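Local coordinates for polysaccharide biosynthesis protein CapD (Bacillus thuringiensis HD-771, PDB 6BWC), which probably acts as an NADP-dependent, short-chain dehydrogenase-type enzyme that modifies UDP-N-acetylglucosamine in the biosynthesis of CMP-pseudaminic acid, at residues C[130-134]-C[273-277]; C[73-78]-C[115-121]; C[246-251]-C[334-338]. The protein carries 2 engineered substitutions. All coordinates share one frame. Residue numbers count along the deposited sequence, not the author numbering.

Interaction 1: residues C[130-134]-C[273-277]. Engineered in segment 130-134: N130 (natural residue Asp), A131 (natural residue Lys). With UD1 (uridine-diphosphate-N-acetylglucosamine), chain O.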
loop_
_atom_site.group_PDB
_atom_site.type_symbol
_atom_site.label_atom_id
_atom_site.label_comp_id
_atom_site.label_asym_id
_atom_site.label_seq_id
_atom_site.Cartn_x
_atom_site.Cartn_y
_atom_site.Cartn_z
ATOM N N ASN C 130 22.133 -3.435 -24.138
ATOM C CA ASN C 130 21.807 -3.792 -25.506
ATOM C C ASN C 130 20.936 -5.072 -25.550
ATOM O O ASN C 130 20.489 -5.513 -26.611
ATOM C CB ASN C 130 23.058 -3.735 -26.448
ATOM C CG ASN C 130 24.171 -4.786 -26.165
ATOM O OD1 ASN C 130 25.348 -4.515 -26.431
ATOM N ND2 ASN C 130 23.819 -5.973 -25.692
ATOM N N ALA C 131 20.695 -5.666 -24.383
ATOM C CA ALA C 131 19.700 -6.739 -24.221
ATOM C C ALA C 131 18.247 -6.330 -24.495
ATOM O O ALA C 131 17.408 -7.168 -24.771
ATOM C CB ALA C 131 19.798 -7.330 -22.818
ATOM N N ALA C 132 17.959 -5.040 -24.405
ATOM C CA ALA C 132 16.621 -4.520 -24.664
ATOM C C ALA C 132 16.178 -4.641 -26.116
ATOM O O ALA C 132 15.029 -4.333 -26.406
ATOM C CB ALA C 132 16.557 -3.050 -24.247
ATOM N N ILE C 133 17.074 -5.045 -27.023
ATOM C CA ILE C 133 16.771 -5.083 -28.432
ATOM C C ILE C 133 16.321 -6.481 -28.790
ATOM O O ILE C 133 17.105 -7.415 -28.719
ATOM C CB ILE C 133 17.978 -4.681 -29.290
ATOM C CG1 ILE C 133 18.233 -3.178 -29.165
ATOM C CG2 ILE C 133 17.714 -4.967 -30.760
ATOM C CD1 ILE C 133 18.667 -2.730 -27.801
ATOM N N SER C 134 15.056 -6.611 -29.199
ATOM C CA SER C 134 14.521 -7.892 -29.612
ATOM C C SER C 134 14.956 -8.963 -28.597
ATOM O O SER C 134 15.660 -9.901 -28.954
ATOM C CB SER C 134 15.019 -8.196 -31.035
ATOM O OG SER C 134 14.796 -7.088 -31.902
ATOM N N GLU C 273 24.250 -10.192 -29.545
ATOM C CA GLU C 273 23.497 -9.053 -29.018
ATOM C C GLU C 273 23.345 -8.055 -30.147
ATOM O O GLU C 273 23.795 -8.323 -31.254
ATOM C CB GLU C 273 24.186 -8.456 -27.790
ATOM C CG GLU C 273 24.180 -9.361 -26.548
ATOM C CD GLU C 273 22.822 -9.516 -25.853
ATOM O OE1 GLU C 273 21.798 -8.950 -26.344
ATOM O OE2 GLU C 273 22.782 -10.205 -24.793
ATOM N N GLU C 274 22.654 -6.945 -29.888
ATOM C CA GLU C 274 22.366 -5.934 -30.908
ATOM C C GLU C 274 22.382 -4.532 -30.271
ATOM O O GLU C 274 21.933 -4.354 -29.148
ATOM C CB GLU C 274 20.999 -6.211 -31.582
ATOM C CG GLU C 274 20.782 -7.636 -32.111
ATOM C CD GLU C 274 19.418 -7.844 -32.765
ATOM O OE1 GLU C 274 18.475 -8.310 -32.089
ATOM O OE2 GLU C 274 19.273 -7.541 -33.967
ATOM N N LEU C 275 22.904 -3.553 -31.003
ATOM C CA LEU C 275 23.021 -2.169 -30.519
ATOM C C LEU C 275 21.718 -1.392 -30.712
ATOM O O LEU C 275 21.485 -0.391 -30.010
ATOM C CB LEU C 275 24.131 -1.422 -31.272
ATOM C CG LEU C 275 25.527 -2.054 -31.389
ATOM C CD1 LEU C 275 26.365 -1.256 -32.376
ATOM C CD2 LEU C 275 26.201 -2.164 -30.021
ATOM N N MET C 276 20.927 -1.827 -31.708
ATOM C CA MET C 276 19.614 -1.243 -32.059
ATOM C C MET C 276 18.829 -2.139 -33.027
ATOM O O MET C 276 19.398 -2.890 -33.807
ATOM C CB MET C 276 19.750 0.166 -32.661
ATOM C CG MET C 276 20.685 0.291 -33.848
ATOM S SD MET C 276 21.037 2.027 -34.204
ATOM C CE MET C 276 22.726 1.937 -34.734
ATOM N N THR C 277 17.511 -2.050 -32.973
ATOM C CA THR C 277 16.682 -2.671 -33.988
ATOM C C THR C 277 17.008 -2.057 -35.353
ATOM O O THR C 277 17.576 -0.958 -35.457
ATOM C CB THR C 277 15.185 -2.464 -33.686
ATOM O OG1 THR C 277 14.937 -1.074 -33.437
ATOM C CG2 THR C 277 14.768 -3.281 -32.463
HETATM C "C1'" UD1 O . 26.085 -8.928 -19.375
HETATM C "C2'" UD1 O . 25.253 -8.187 -18.342
HETATM C "C3'" UD1 O . 23.858 -7.861 -18.872
HETATM C "C4'" UD1 O . 23.907 -7.212 -20.252
HETATM C "C5'" UD1 O . 24.946 -7.864 -21.185
HETATM C "C6'" UD1 O . 25.198 -6.960 -22.399
HETATM C "C7'" UD1 O . 26.069 -8.998 -16.165
HETATM C "C8'" UD1 O . 25.902 -10.065 -15.103
HETATM N "N2'" UD1 O . 25.138 -8.969 -17.124
HETATM O "O1'" UD1 O . 25.419 -10.120 -19.763
HETATM O "O3'" UD1 O . 23.192 -7.004 -17.922
HETATM O "O4'" UD1 O . 22.636 -7.262 -20.874
HETATM O "O5'" UD1 O . 26.198 -8.131 -20.518
HETATM O "O6'" UD1 O . 25.380 -7.722 -23.596
HETATM O "O7'" UD1 O . 27.050 -8.256 -16.145
HETATM N N1 UD1 O . 29.215 -17.747 -19.850
HETATM C C2 UD1 O . 29.893 -18.998 -19.745
HETATM N N3 UD1 O . 29.959 -19.621 -18.557
HETATM C C4 UD1 O . 29.398 -19.096 -17.450
HETATM C C5 UD1 O . 28.751 -17.887 -17.504
HETATM C C6 UD1 O . 28.683 -17.215 -18.715
HETATM O O2 UD1 O . 30.414 -19.543 -20.735
HETATM O O4 UD1 O . 29.469 -19.672 -16.353
HETATM C C1B UD1 O . 29.098 -17.040 -21.143
HETATM C C2B UD1 O . 27.699 -16.524 -21.488
HETATM O "O2'" UD1 O . 26.913 -17.501 -22.157
HETATM C C3B UD1 O . 27.958 -15.282 -22.317
HETATM C C4B UD1 O . 29.277 -14.792 -21.758
HETATM O O4B UD1 O . 29.895 -15.884 -21.078
HETATM O O3B UD1 O . 28.138 -15.518 -23.717
HETATM C C5B UD1 O . 29.128 -13.626 -20.794
HETATM O O5B UD1 O . 28.372 -13.932 -19.612
HETATM P PA UD1 O . 28.288 -12.741 -18.538
HETATM O O1A UD1 O . 27.764 -13.196 -17.198
HETATM O O2A UD1 O . 29.579 -11.914 -18.528
HETATM O O3A UD1 O . 27.359 -11.600 -19.202
HETATM P PB UD1 O . 26.071 -11.567 -20.183
HETATM O O1B UD1 O . 25.051 -12.589 -19.726
HETATM O O2B UD1 O . 26.401 -11.542 -21.671
#
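Two backbone carbonyls confront each other here without a proton between them: N130 O lies 3.1 Å from E274 O, and no hydrogen bond joins the two segments. The approach is tight, for the CB of N130 comes within 3.0 Å of the same E274 O, while its ND2 lies 3.3 Å from E273 CB. Apolar packing supplies much of the remaining contact. I133 presses its CG2 against E274 CB (3.6 Å) and T277 CG2 (3.8 Å), with its CG1 3.7 Å from M276 CA. The polar tie comes from outside: K270 forms a salt bridge with E274 and hydrogen bonds to the carbonyls of I133 and S134, thereby bridging both segments. Beyond them, S134 packs on S134 of the second subunit. At the other end the loops meet the sugar. N130 and A131, engineered replacements for Asp and Lys, face it directly: N130 ND2 gives a weak hydrogen bond to UD1 O6' (3.1 Å), and A131 CB sits 3.4 Å from UD1 O4'. E273 CG is 3.6 Å from UD1 O6'. A131 also touches Y139, which with K143 matches the YxxxK pattern of short-chain dehydrogenases. The natural Asp and Lys would thus occupy positions beside the sugar's 4- and 6-hydroxyls, consistent with a part in the chemistry there, as in related nucleotide-sugar dehydratases.

Interaction 2: residues C[73-78]-C[115-121]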
loop_
_atom_site.group_PDB
_atom_site.type_symbol
_atom_site.label_atom_id
_atom_site.label_comp_id
_atom_site.label_asym_id
_atom_site.label_seq_id
_atom_site.Cartn_x
_atom_site.Cartn_y
_atom_site.Cartn_z
ATOM N N PHE C 73 12.784 9.511 -2.965
ATOM C CA PHE C 73 12.396 10.902 -2.845
ATOM C C PHE C 73 13.402 11.745 -2.065
ATOM O O PHE C 73 13.909 12.746 -2.592
ATOM C CB PHE C 73 11.027 11.005 -2.165
ATOM C CG PHE C 73 10.493 12.386 -2.139
ATOM C CD1 PHE C 73 10.009 12.963 -3.313
ATOM C CD2 PHE C 73 10.516 13.135 -0.955
ATOM C CE1 PHE C 73 9.532 14.263 -3.307
ATOM C CE2 PHE C 73 10.035 14.432 -0.938
ATOM C CZ PHE C 73 9.548 15.000 -2.120
ATOM N N SER C 74 13.679 11.334 -0.825
ATOM C CA SER C 74 14.520 12.124 0.081
ATOM C C SER C 74 15.988 12.082 -0.252
ATOM O O SER C 74 16.714 12.976 0.151
ATOM C CB SER C 74 14.345 11.670 1.528
ATOM O OG SER C 74 14.517 10.263 1.646
ATOM N N ALA C 75 16.436 11.033 -0.931
ATOM C CA ALA C 75 17.782 10.985 -1.485
ATOM C C ALA C 75 17.952 11.994 -2.580
ATOM O O ALA C 75 19.035 12.506 -2.739
ATOM C CB ALA C 75 18.081 9.610 -2.036
ATOM N N MET C 76 16.900 12.246 -3.354
ATOM C CA MET C 76 16.932 13.273 -4.423
ATOM C C MET C 76 16.777 14.752 -3.996
ATOM O O MET C 76 16.852 15.656 -4.838
ATOM C CB MET C 76 15.872 12.968 -5.497
ATOM C CG MET C 76 16.224 11.793 -6.378
ATOM S SD MET C 76 15.098 11.688 -7.762
ATOM C CE MET C 76 15.422 9.989 -8.228
ATOM N N GLU C 77 16.539 14.998 -2.721
ATOM C CA GLU C 77 16.252 16.345 -2.261
ATOM C C GLU C 77 17.340 17.324 -2.709
ATOM O O GLU C 77 18.539 17.093 -2.498
ATOM C CB GLU C 77 16.046 16.363 -0.745
ATOM C CG GLU C 77 16.164 17.719 -0.070
ATOM C CD GLU C 77 17.584 18.051 0.399
ATOM O OE1 GLU C 77 17.927 19.251 0.368
ATOM O OE2 GLU C 77 18.353 17.148 0.822
ATOM N N ASN C 78 16.881 18.386 -3.380
ATOM C CA ASN C 78 17.726 19.483 -3.850
ATOM C C ASN C 78 18.947 19.022 -4.687
ATOM O O ASN C 78 19.954 19.726 -4.783
ATOM C CB ASN C 78 18.085 20.387 -2.644
ATOM C CG ASN C 78 19.113 21.469 -2.963
ATOM O OD1 ASN C 78 18.878 22.347 -3.781
ATOM N ND2 ASN C 78 20.258 21.395 -2.314
ATOM N N ALA C 115 10.009 10.629 -8.674
ATOM C CA ALA C 115 10.757 11.342 -7.643
ATOM C C ALA C 115 11.602 12.495 -8.193
ATOM O O ALA C 115 11.782 13.533 -7.518
ATOM C CB ALA C 115 11.668 10.379 -6.903
ATOM N N ALA C 116 12.164 12.277 -9.388
ATOM C CA ALA C 116 13.027 13.240 -10.051
ATOM C C ALA C 116 12.238 14.452 -10.542
ATOM O O ALA C 116 12.702 15.604 -10.408
ATOM C CB ALA C 116 13.748 12.561 -11.197
ATOM N N ILE C 117 11.043 14.193 -11.087
ATOM C CA ILE C 117 10.105 15.272 -11.433
ATOM C C ILE C 117 9.695 16.040 -10.190
ATOM O O ILE C 117 9.717 17.257 -10.205
ATOM C CB ILE C 117 8.853 14.743 -12.165
ATOM C CG1 ILE C 117 9.251 14.261 -13.565
ATOM C CG2 ILE C 117 7.760 15.811 -12.256
ATOM C CD1 ILE C 117 8.278 13.288 -14.177
ATOM N N ALA C 118 9.347 15.325 -9.120
ATOM C CA ALA C 118 8.856 15.951 -7.880
ATOM C C ALA C 118 9.893 16.859 -7.208
ATOM O O ALA C 118 9.520 17.897 -6.682
ATOM C CB ALA C 118 8.347 14.897 -6.896
ATOM N N GLN C 119 11.175 16.478 -7.243
ATOM C CA GLN C 119 12.265 17.286 -6.646
ATOM C C GLN C 119 12.929 18.303 -7.597
ATOM O O GLN C 119 13.910 18.980 -7.219
ATOM C CB GLN C 119 13.328 16.366 -6.032
ATOM C CG GLN C 119 12.814 15.601 -4.828
ATOM C CD GLN C 119 12.862 16.407 -3.543
ATOM O OE1 GLN C 119 12.892 17.641 -3.565
ATOM N NE2 GLN C 119 12.911 15.707 -2.405
ATOM N N LYS C 120 12.389 18.415 -8.813
ATOM C CA LYS C 120 12.853 19.379 -9.809
ATOM C C LYS C 120 14.349 19.215 -10.103
ATOM O O LYS C 120 15.103 20.188 -10.155
ATOM C CB LYS C 120 12.517 20.790 -9.352
ATOM C CG LYS C 120 11.086 20.897 -8.868
ATOM C CD LYS C 120 10.635 22.341 -8.687
ATOM C CE LYS C 120 9.117 22.466 -8.788
ATOM N NZ LYS C 120 8.720 23.689 -9.534
ATOM N N VAL C 121 14.738 17.950 -10.260
ATOM C CA VAL C 121 16.060 17.538 -10.716
ATOM C C VAL C 121 16.292 18.092 -12.133
ATOM O O VAL C 121 15.341 18.290 -12.887
ATOM C CB VAL C 121 16.133 15.987 -10.685
ATOM C CG1 VAL C 121 17.260 15.417 -11.533
ATOM C CG2 VAL C 121 16.239 15.499 -9.249
#
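Where two helices of an alpha/beta fold end side by side, a single polar side chain can tie one terminus to the other. Q119 does so by hydrogen bonding: its NE2 donates to F73 O at 3.1 Å, reaching a carbonyl near the end of helix 69-75 that also accepts a weak bond from M76 N. The same amide lies over one face of the F73 ring, with NE2 3.4 Å from CZ. Apolar contacts form the second group. M76 lays its sulphur against helix 98-118, SD standing 3.8 Å from both A115 CB and A116 CB and 4.2 Å from V121 CG2; the small alanines let it settle close to the backbone. At the ring edge, F73 CE1 meets A118 CB at 3.8 Å. The third group is local capping: K120, with positive phi, closes a Schellman motif through V121 N to A116 O (3.1 Å) and K120 N to I117 O (3.2 Å). E77 turns outward, to R36 and to S159 of the third subunit. Each helix leads into a strand, 81-84 and 123-129, and those strands are parallel neighbours in the main sheet, an arrangement typical of successive beta-alpha units in a Rossmann fold.

Interaction 3: residues C[246-251]-C[334-338]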
loop_
_atom_site.group_PDB
_atom_site.type_symbol
_atom_site.label_atom_id
_atom_site.label_comp_id
_atom_site.label_asym_id
_atom_site.label_seq_id
_atom_site.Cartn_x
_atom_site.Cartn_y
_atom_site.Cartn_z
ATOM N N GLU C 246 46.292 -17.203 -20.070
ATOM C CA GLU C 246 46.857 -16.123 -19.243
ATOM C C GLU C 246 46.685 -16.278 -17.737
ATOM O O GLU C 246 47.467 -15.715 -16.971
ATOM C CB GLU C 246 46.312 -14.743 -19.654
ATOM C CG GLU C 246 47.356 -13.819 -20.259
ATOM C CD GLU C 246 47.537 -14.034 -21.735
ATOM O OE1 GLU C 246 46.570 -13.772 -22.494
ATOM O OE2 GLU C 246 48.642 -14.451 -22.137
ATOM N N VAL C 247 45.658 -16.994 -17.308
ATOM C CA VAL C 247 45.451 -17.212 -15.875
ATOM C C VAL C 247 46.409 -18.287 -15.414
ATOM O O VAL C 247 46.863 -18.272 -14.277
ATOM C CB VAL C 247 43.996 -17.590 -15.563
ATOM C CG1 VAL C 247 43.836 -18.054 -14.123
ATOM C CG2 VAL C 247 43.080 -16.404 -15.832
ATOM N N THR C 248 46.695 -19.225 -16.308
ATOM C CA THR C 248 47.717 -20.229 -16.086
ATOM C C THR C 248 49.104 -19.589 -16.082
ATOM O O THR C 248 49.928 -19.908 -15.219
ATOM C CB THR C 248 47.623 -21.335 -17.161
ATOM O OG1 THR C 248 46.340 -21.972 -17.056
ATOM C CG2 THR C 248 48.739 -22.398 -17.013
ATOM N N LYS C 249 49.374 -18.699 -17.032
ATOM C CA LYS C 249 50.699 -18.098 -17.097
ATOM C C LYS C 249 51.015 -17.437 -15.748
ATOM O O LYS C 249 52.034 -17.753 -15.147
ATOM C CB LYS C 249 50.857 -17.124 -18.274
ATOM C CG LYS C 249 52.307 -17.011 -18.735
ATOM C CD LYS C 249 52.641 -15.681 -19.417
ATOM C CE LYS C 249 54.146 -15.504 -19.633
ATOM N NZ LYS C 249 54.968 -15.486 -18.380
ATOM N N LEU C 250 50.100 -16.601 -15.244
ATOM C CA LEU C 250 50.261 -15.939 -13.928
ATOM C C LEU C 250 50.463 -16.908 -12.756
ATOM O O LEU C 250 51.550 -16.980 -12.199
ATOM C CB LEU C 250 49.077 -15.007 -13.592
ATOM C CG LEU C 250 49.082 -13.538 -14.023
ATOM C CD1 LEU C 250 47.915 -12.838 -13.324
ATOM C CD2 LEU C 250 50.409 -12.857 -13.704
ATOM N N TYR C 251 49.427 -17.657 -12.400
ATOM C CA TYR C 251 49.470 -18.502 -11.196
ATOM C C TYR C 251 50.332 -19.780 -11.402
ATOM O O TYR C 251 50.621 -20.509 -10.442
ATOM C CB TYR C 251 48.037 -18.776 -10.679
ATOM C CG TYR C 251 47.225 -17.487 -10.535
ATOM C CD1 TYR C 251 47.643 -16.464 -9.672
ATOM C CD2 TYR C 251 46.078 -17.269 -11.298
ATOM C CE1 TYR C 251 46.931 -15.273 -9.562
ATOM C CE2 TYR C 251 45.355 -16.081 -11.203
ATOM C CZ TYR C 251 45.785 -15.072 -10.342
ATOM O OH TYR C 251 45.047 -13.894 -10.233
ATOM N N GLN C 334 43.597 -4.019 -19.470
ATOM C CA GLN C 334 42.518 -3.589 -18.592
ATOM C C GLN C 334 42.658 -4.119 -17.158
ATOM O O GLN C 334 41.805 -3.825 -16.327
ATOM C CB GLN C 334 41.172 -3.963 -19.216
ATOM C CG GLN C 334 40.874 -3.184 -20.488
ATOM C CD GLN C 334 40.831 -1.683 -20.251
ATOM O OE1 GLN C 334 40.243 -1.289 -19.228
ATOM N NE2 GLN C 334 41.389 -0.895 -21.053
ATOM N N GLN C 335 43.729 -4.876 -16.867
ATOM C CA GLN C 335 44.026 -5.416 -15.526
ATOM C C GLN C 335 42.826 -6.186 -14.960
ATOM O O GLN C 335 42.334 -5.907 -13.850
ATOM C CB GLN C 335 44.451 -4.305 -14.554
ATOM C CG GLN C 335 45.697 -3.513 -14.942
ATOM C CD GLN C 335 46.988 -4.309 -14.824
ATOM O OE1 GLN C 335 47.089 -5.168 -13.909
ATOM N NE2 GLN C 335 47.903 -4.062 -15.643
ATOM N N LEU C 336 42.350 -7.138 -15.758
ATOM C CA LEU C 336 41.165 -7.909 -15.431
ATOM C C LEU C 336 41.531 -9.186 -14.716
ATOM O O LEU C 336 40.648 -9.931 -14.294
ATOM C CB LEU C 336 40.354 -8.190 -16.697
ATOM C CG LEU C 336 39.895 -6.905 -17.400
ATOM C CD1 LEU C 336 39.117 -7.181 -18.676
ATOM C CD2 LEU C 336 39.059 -6.036 -16.457
ATOM N N LEU C 337 42.826 -9.444 -14.579
ATOM C CA LEU C 337 43.298 -10.518 -13.717
ATOM C C LEU C 337 43.697 -9.885 -12.376
ATOM O O LEU C 337 43.693 -8.659 -12.244
ATOM C CB LEU C 337 44.422 -11.312 -14.393
ATOM C CG LEU C 337 43.970 -12.250 -15.532
ATOM C CD1 LEU C 337 43.385 -11.474 -16.699
ATOM C CD2 LEU C 337 45.118 -13.143 -16.004
ATOM N N THR C 338 44.023 -10.710 -11.385
ATOM C CA THR C 338 44.005 -10.281 -9.984
ATOM C C THR C 338 45.402 -10.299 -9.323
ATOM O O THR C 338 46.239 -11.151 -9.618
ATOM C CB THR C 338 42.959 -11.157 -9.233
ATOM O OG1 THR C 338 41.638 -10.819 -9.702
ATOM C CG2 THR C 338 43.020 -10.992 -7.697
#
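L337 lays its side chain against the last turns of helix 236-251, its CD2 standing 3.6 Å from E246 O, 3.8 Å from V247 CG2 and 3.9 Å from L250 CD1. One methyl group thus touches three residues on one side of the helix, the i, i+1 and i+4 positions, and this packing, apolar toward V247 and L250, forms the centre of a modest contact of 223 Å². Beside it the polar end of Y251 approaches the final modelled residue: its OH lies 3.1 Å from T338 O, at the ring edge, and 3.6 Å from T338 CB. That hydroxyl also has a hydrogen-bond partner in E184, whose carboxylate accepts from T338 N as well, so E184 draws both segments toward helix 179-190, from which K188 makes a cation-pi contact with the Y251 ring. The turn before L337 is a Schellman motif in which Q335, with positive phi, ends helix 324-333 and redirects the chain. The C-terminal tail therefore lies among three helices: 236-251, which receives L337, 179-190, whose E184 also touches that leucine, and 324-333, from which the tail emerges, whose I331 packs on it and whose R328 forms a salt bridge with E246.

Overall arrangement
The three contacts illustrate how chemistry follows location. Interaction 1 is buried, a meeting of loops beside the bound nucleotide sugar, whereas interaction 2 is partly buried where helices end against the main sheet, and interaction 3 lies on the surface. None shares an element with another, and the centres of interactions 2 and 3 are about 44 Å apart, on opposite sides of the chain's centre. Along the sequence, interactions 1 and 3 cross, while interaction 2 closes before either opens. Loop joins loop without a cross-segment hydrogen bond in the first; a side-chain amide spans two helix ends in the second; in the third a leucine on a C-terminal tail meets a helix.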